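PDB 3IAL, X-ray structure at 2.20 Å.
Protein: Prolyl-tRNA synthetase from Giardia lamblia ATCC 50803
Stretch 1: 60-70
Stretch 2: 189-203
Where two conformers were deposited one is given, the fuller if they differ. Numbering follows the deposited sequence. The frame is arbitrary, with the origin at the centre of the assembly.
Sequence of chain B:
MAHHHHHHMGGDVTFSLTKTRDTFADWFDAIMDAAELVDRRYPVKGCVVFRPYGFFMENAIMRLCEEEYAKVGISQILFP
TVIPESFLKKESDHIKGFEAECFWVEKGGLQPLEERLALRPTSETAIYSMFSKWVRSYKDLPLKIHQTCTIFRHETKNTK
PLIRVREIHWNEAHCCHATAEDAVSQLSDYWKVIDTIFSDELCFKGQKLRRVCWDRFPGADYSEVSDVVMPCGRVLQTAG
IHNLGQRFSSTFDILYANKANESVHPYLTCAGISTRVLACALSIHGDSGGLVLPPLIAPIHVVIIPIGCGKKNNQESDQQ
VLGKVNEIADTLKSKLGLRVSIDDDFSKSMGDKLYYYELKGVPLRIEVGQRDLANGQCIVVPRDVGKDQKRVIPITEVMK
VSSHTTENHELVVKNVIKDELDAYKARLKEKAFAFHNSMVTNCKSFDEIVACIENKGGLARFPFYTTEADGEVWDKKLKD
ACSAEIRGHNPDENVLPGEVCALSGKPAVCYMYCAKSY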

# COMPACT_ATOMS: atom_id res chain seq x y z
N ALA B 60 2.48 8.20 -1.46
CA ALA B 60 3.29 8.51 -2.64
C ALA B 60 4.77 8.26 -2.38
O ALA B 60 5.47 7.72 -3.23
CB ALA B 60 3.06 9.95 -3.08
N ILE B 61 5.24 8.64 -1.20
CA ILE B 61 6.64 8.42 -0.84
C ILE B 61 6.95 6.92 -0.80
O ILE B 61 7.93 6.46 -1.41
CB ILE B 61 6.99 9.07 0.50
CG1 ILE B 61 7.05 10.60 0.35
CG2 ILE B 61 8.33 8.53 1.03
CD1 ILE B 61 7.10 11.36 1.65
N MET B 62 6.09 6.16 -0.12
CA MET B 62 6.30 4.71 0.04
C MET B 62 6.10 3.94 -1.26
O MET B 62 6.82 2.98 -1.53
CB MET B 62 5.42 4.13 1.17
CG MET B 62 5.74 4.72 2.54
SD MET B 62 7.43 4.37 3.06
CE MET B 62 7.64 5.63 4.33
N ARG B 63 5.14 4.36 -2.08
CA ARG B 63 4.98 3.78 -3.42
C ARG B 63 6.25 3.97 -4.25
O ARG B 63 6.66 3.05 -4.96
CB ARG B 63 3.79 4.40 -4.17
CG ARG B 63 2.42 3.90 -3.74
CD ARG B 63 1.55 3.56 -4.95
NE ARG B 63 0.17 3.21 -4.59
CZ ARG B 63 -0.88 4.02 -4.68
NH1 ARG B 63 -0.76 5.27 -5.12
NH2 ARG B 63 -2.08 3.57 -4.32
N LEU B 64 6.85 5.16 -4.18
CA LEU B 64 8.11 5.41 -4.89
C LEU B 64 9.21 4.49 -4.39
O LEU B 64 9.95 3.91 -5.19
CB LEU B 64 8.55 6.87 -4.77
CG LEU B 64 9.90 7.19 -5.44
CD1 LEU B 64 9.85 6.97 -6.98
CD2 LEU B 64 10.36 8.60 -5.10
N CYS B 65 9.33 4.36 -3.08
CA CYS B 65 10.29 3.43 -2.49
C CYS B 65 10.08 2.01 -3.00
O CYS B 65 11.03 1.33 -3.41
CB CYS B 65 10.20 3.45 -0.96
SG CYS B 65 11.56 2.56 -0.19
N GLU B 66 8.84 1.57 -2.99
CA GLU B 66 8.48 0.24 -3.44
C GLU B 66 8.90 0.04 -4.89
O GLU B 66 9.57 -0.95 -5.23
CB GLU B 66 6.98 0.00 -3.27
CG GLU B 66 6.55 -0.13 -1.80
CD GLU B 66 5.06 0.11 -1.57
OE1 GLU B 66 4.33 0.36 -2.54
OE2 GLU B 66 4.62 0.06 -0.40
N GLU B 67 8.53 1.00 -5.73
CA GLU B 67 8.87 0.99 -7.16
C GLU B 67 10.38 0.94 -7.42
O GLU B 67 10.83 0.20 -8.30
CB GLU B 67 8.31 2.25 -7.83
CG GLU B 67 6.80 2.26 -8.01
CD GLU B 67 6.27 3.64 -8.44
OE1 GLU B 67 7.09 4.56 -8.68
OE2 GLU B 67 5.03 3.79 -8.54
N GLU B 68 11.15 1.73 -6.67
CA GLU B 68 12.61 1.79 -6.83
C GLU B 68 13.30 0.52 -6.30
O GLU B 68 14.27 0.05 -6.88
CB GLU B 68 13.18 3.01 -6.10
CG GLU B 68 12.78 4.35 -6.71
CD GLU B 68 13.21 4.48 -8.16
OE1 GLU B 68 14.42 4.31 -8.44
OE2 GLU B 68 12.33 4.73 -9.02
N TYR B 69 12.78 -0.02 -5.20
CA TYR B 69 13.25 -1.29 -4.68
C TYR B 69 13.01 -2.41 -5.70
O TYR B 69 13.89 -3.22 -5.94
CB TYR B 69 12.60 -1.62 -3.33
CG TYR B 69 13.26 -0.98 -2.10
CD1 TYR B 69 14.56 -0.45 -2.14
CD2 TYR B 69 12.60 -0.94 -0.89
CE1 TYR B 69 15.14 0.12 -1.02
CE2 TYR B 69 13.17 -0.37 0.23
CZ TYR B 69 14.44 0.16 0.17
OH TYR B 69 15.00 0.71 1.29
N ALA B 70 11.83 -2.43 -6.33
CA ALA B 70 11.52 -3.42 -7.37
C ALA B 70 12.56 -3.39 -8.51
O ALA B 70 12.95 -4.45 -8.99
CB ALA B 70 10.12 -3.21 -7.94
N ASP B 189 23.22 0.17 -2.79
CA ASP B 189 21.91 0.08 -3.46
C ASP B 189 20.83 0.78 -2.64
O ASP B 189 19.99 1.49 -3.20
CB ASP B 189 21.50 -1.38 -3.73
CG ASP B 189 22.24 -1.98 -4.90
OD1 ASP B 189 23.01 -1.26 -5.57
OD2 ASP B 189 22.04 -3.19 -5.17
N TYR B 190 20.85 0.58 -1.33
CA TYR B 190 19.90 1.26 -0.44
C TYR B 190 20.10 2.78 -0.55
O TYR B 190 19.13 3.51 -0.69
CB TYR B 190 20.09 0.84 1.02
CG TYR B 190 19.77 -0.60 1.40
CD1 TYR B 190 18.68 -1.29 0.88
CD2 TYR B 190 20.53 -1.25 2.36
CE1 TYR B 190 18.40 -2.60 1.28
CE2 TYR B 190 20.26 -2.53 2.76
CZ TYR B 190 19.20 -3.21 2.23
OH TYR B 190 18.97 -4.50 2.67
N TRP B 191 21.35 3.24 -0.48
CA TRP B 191 21.65 4.67 -0.59
C TRP B 191 21.22 5.27 -1.92
O TRP B 191 20.77 6.42 -1.96
CB TRP B 191 23.13 4.96 -0.31
CG TRP B 191 23.41 5.02 1.16
CD1 TRP B 191 24.11 4.12 1.90
CD2 TRP B 191 22.93 6.01 2.07
NE1 TRP B 191 24.12 4.49 3.22
CE2 TRP B 191 23.40 5.65 3.35
CE3 TRP B 191 22.15 7.16 1.93
CZ2 TRP B 191 23.12 6.41 4.48
CZ3 TRP B 191 21.87 7.92 3.05
CH2 TRP B 191 22.36 7.54 4.32
N LYS B 192 21.34 4.51 -3.01
CA LYS B 192 20.81 4.98 -4.30
C LYS B 192 19.32 5.32 -4.22
O LYS B 192 18.87 6.32 -4.77
CB LYS B 192 21.03 3.95 -5.41
CG LYS B 192 22.23 4.24 -6.32
CD LYS B 192 23.54 3.84 -5.68
CE LYS B 192 24.64 3.70 -6.72
NZ LYS B 192 24.40 2.51 -7.59
N VAL B 193 18.55 4.49 -3.53
CA VAL B 193 17.12 4.70 -3.41
C VAL B 193 16.79 5.90 -2.53
O VAL B 193 15.88 6.67 -2.84
CB VAL B 193 16.39 3.43 -2.92
CG1 VAL B 193 14.91 3.70 -2.72
CG2 VAL B 193 16.59 2.31 -3.94
N ILE B 194 17.53 6.06 -1.43
CA ILE B 194 17.39 7.23 -0.57
C ILE B 194 17.65 8.54 -1.34
O ILE B 194 16.87 9.48 -1.21
CB ILE B 194 18.32 7.13 0.68
CG1 ILE B 194 17.92 5.94 1.56
CG2 ILE B 194 18.28 8.42 1.50
CD1 ILE B 194 16.44 5.80 1.80
N ASP B 195 18.72 8.59 -2.13
CA ASP B 195 19.02 9.81 -2.90
C ASP B 195 17.93 10.14 -3.92
O ASP B 195 17.56 11.29 -4.07
CB ASP B 195 20.37 9.70 -3.61
CG ASP B 195 21.03 11.04 -3.81
OD1 ASP B 195 21.40 11.67 -2.80
OD2 ASP B 195 21.19 11.47 -4.97
N THR B 196 17.42 9.12 -4.60
CA THR B 196 16.28 9.30 -5.49
C THR B 196 15.05 9.86 -4.77
O THR B 196 14.40 10.78 -5.27
CB THR B 196 15.86 7.96 -6.15
OG1 THR B 196 16.97 7.44 -6.90
CG2 THR B 196 14.67 8.18 -7.08
N ILE B 197 14.72 9.29 -3.62
CA ILE B 197 13.52 9.73 -2.89
C ILE B 197 13.73 11.12 -2.31
O ILE B 197 12.93 12.03 -2.56
CB ILE B 197 13.15 8.78 -1.74
CG1 ILE B 197 12.80 7.39 -2.26
CG2 ILE B 197 11.97 9.33 -0.94
CD1 ILE B 197 12.85 6.30 -1.17
N PHE B 198 14.79 11.27 -1.53
CA PHE B 198 15.02 12.48 -0.74
C PHE B 198 15.36 13.68 -1.64
O PHE B 198 14.78 14.76 -1.48
CB PHE B 198 16.20 12.28 0.22
CG PHE B 198 15.92 11.37 1.40
CD1 PHE B 198 14.92 10.39 1.38
CD2 PHE B 198 16.72 11.47 2.54
CE1 PHE B 198 14.72 9.55 2.48
CE2 PHE B 198 16.51 10.64 3.64
CZ PHE B 198 15.51 9.67 3.61
N SER B 199 16.30 13.49 -2.56
CA SER B 199 16.87 14.60 -3.34
C SER B 199 16.24 14.79 -4.73
O SER B 199 15.76 15.88 -5.03
CB SER B 199 18.39 14.43 -3.47
OG SER B 199 19.01 14.58 -2.20
N ASP B 200 16.25 13.76 -5.56
CA ASP B 200 15.69 13.89 -6.92
C ASP B 200 14.20 14.22 -6.88
O ASP B 200 13.73 15.02 -7.69
CB ASP B 200 15.90 12.62 -7.75
CG ASP B 200 17.37 12.27 -7.98
OD1 ASP B 200 18.27 13.06 -7.62
OD2 ASP B 200 17.62 11.20 -8.54
N GLU B 201 13.47 13.61 -5.95
CA GLU B 201 12.02 13.76 -5.90
C GLU B 201 11.51 14.74 -4.83
O GLU B 201 10.70 15.61 -5.14
CB GLU B 201 11.35 12.39 -5.76
CG GLU B 201 11.59 11.47 -6.98
CD GLU B 201 10.89 11.97 -8.25
OE1 GLU B 201 9.70 12.31 -8.19
OE2 GLU B 201 11.54 12.00 -9.31
N LEU B 202 12.00 14.63 -3.60
CA LEU B 202 11.54 15.53 -2.52
C LEU B 202 12.41 16.76 -2.34
O LEU B 202 12.14 17.57 -1.45
CB LEU B 202 11.40 14.78 -1.19
CG LEU B 202 10.38 13.65 -1.23
CD1 LEU B 202 10.42 12.89 0.10
CD2 LEU B 202 8.97 14.17 -1.55
N CYS B 203 13.43 16.91 -3.18
CA CYS B 203 14.23 18.14 -3.24
C CYS B 203 14.87 18.59 -1.94
O CYS B 203 14.99 19.79 -1.71
CB CYS B 203 13.37 19.28 -3.80
SG CYS B 203 12.64 18.92 -5.38
O HOH W 1 16.64 4.94 -7.08

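Two helices of one chain, 60-70 and 189-201, pack side by side with their N-to-C directions 142° apart and their axes 10.1 Å apart at closest approach. Because they run in roughly opposing senses, a walk up stretch 2 is a walk back down stretch 1, from Tyr 69 to Ile 61. No direct hydrogen bond crosses the contact, which buries 518 Å² and rests on side-chain packing and one bridging water.

Tyr 190 opens the contact. Its CA-to-CB bond points sideways, as does that of Tyr 69, but in both, each with chi1 in m, the side-chain end comes nearer the other helix; CD1 of Tyr 190 lies 4.2 Å from OH and 4.3 Å from CE1 of Tyr 69. One turn on, Val 193 points toward stretch 1 at the tightest backbone approach, its CA 6.4 Å from the CA of Glu 68. Val 193 CG2 sits 3.9 Å from Tyr 69 CD1; Val 193 CG1 lies 3.9 Å from Glu 68 CB and 4.4 Å from Cys 65 SG. Glu 68 thus offers its aliphatic base to Val 193, while its carboxylate makes polar contacts: OE1 with a water, OE2 elsewhere in the structure.

That carboxylate meets Thr 196 through water. Water 1 donates to Glu 68 OE1 at 2.7 Å and lies 2.5 Å from Thr 196 OG1, a short hydrogen bond, so the two polar side chains are linked although their own closest atoms, Glu 68 OE1 and Thr 196 CG2, are 4.1 Å apart.

Ile 197 follows, also directed toward stretch 1, and touches three of its residues. Ile 197 CD1 reaches Cys 65 CB at 3.9 Å, its CG1 meets Leu 64 CD2 at 3.9 Å, and its CG2 approaches Ile 61 CG2 at 4.2 Å, so the branched side chain fills the space between successive turns of the opposing helix.

From 196 to 201 the helix widens into a pi-type turn: Leu 202 N, for example, bonds to Ile 197 O at 3.0 Å, five residues back. Glu 201 and Leu 202 both point toward stretch 1. Glu 201 contributes its aliphatic portion, CG packing 3.6 Å from Leu 64 CD2, the same methyl that meets Ile 197. Leu 202 closes the apolar row, with CD1 4.0 Å from Ile 61 CD1. Cys 203, with positive phi, then leaves the helical conformation and makes no contact with stretch 1.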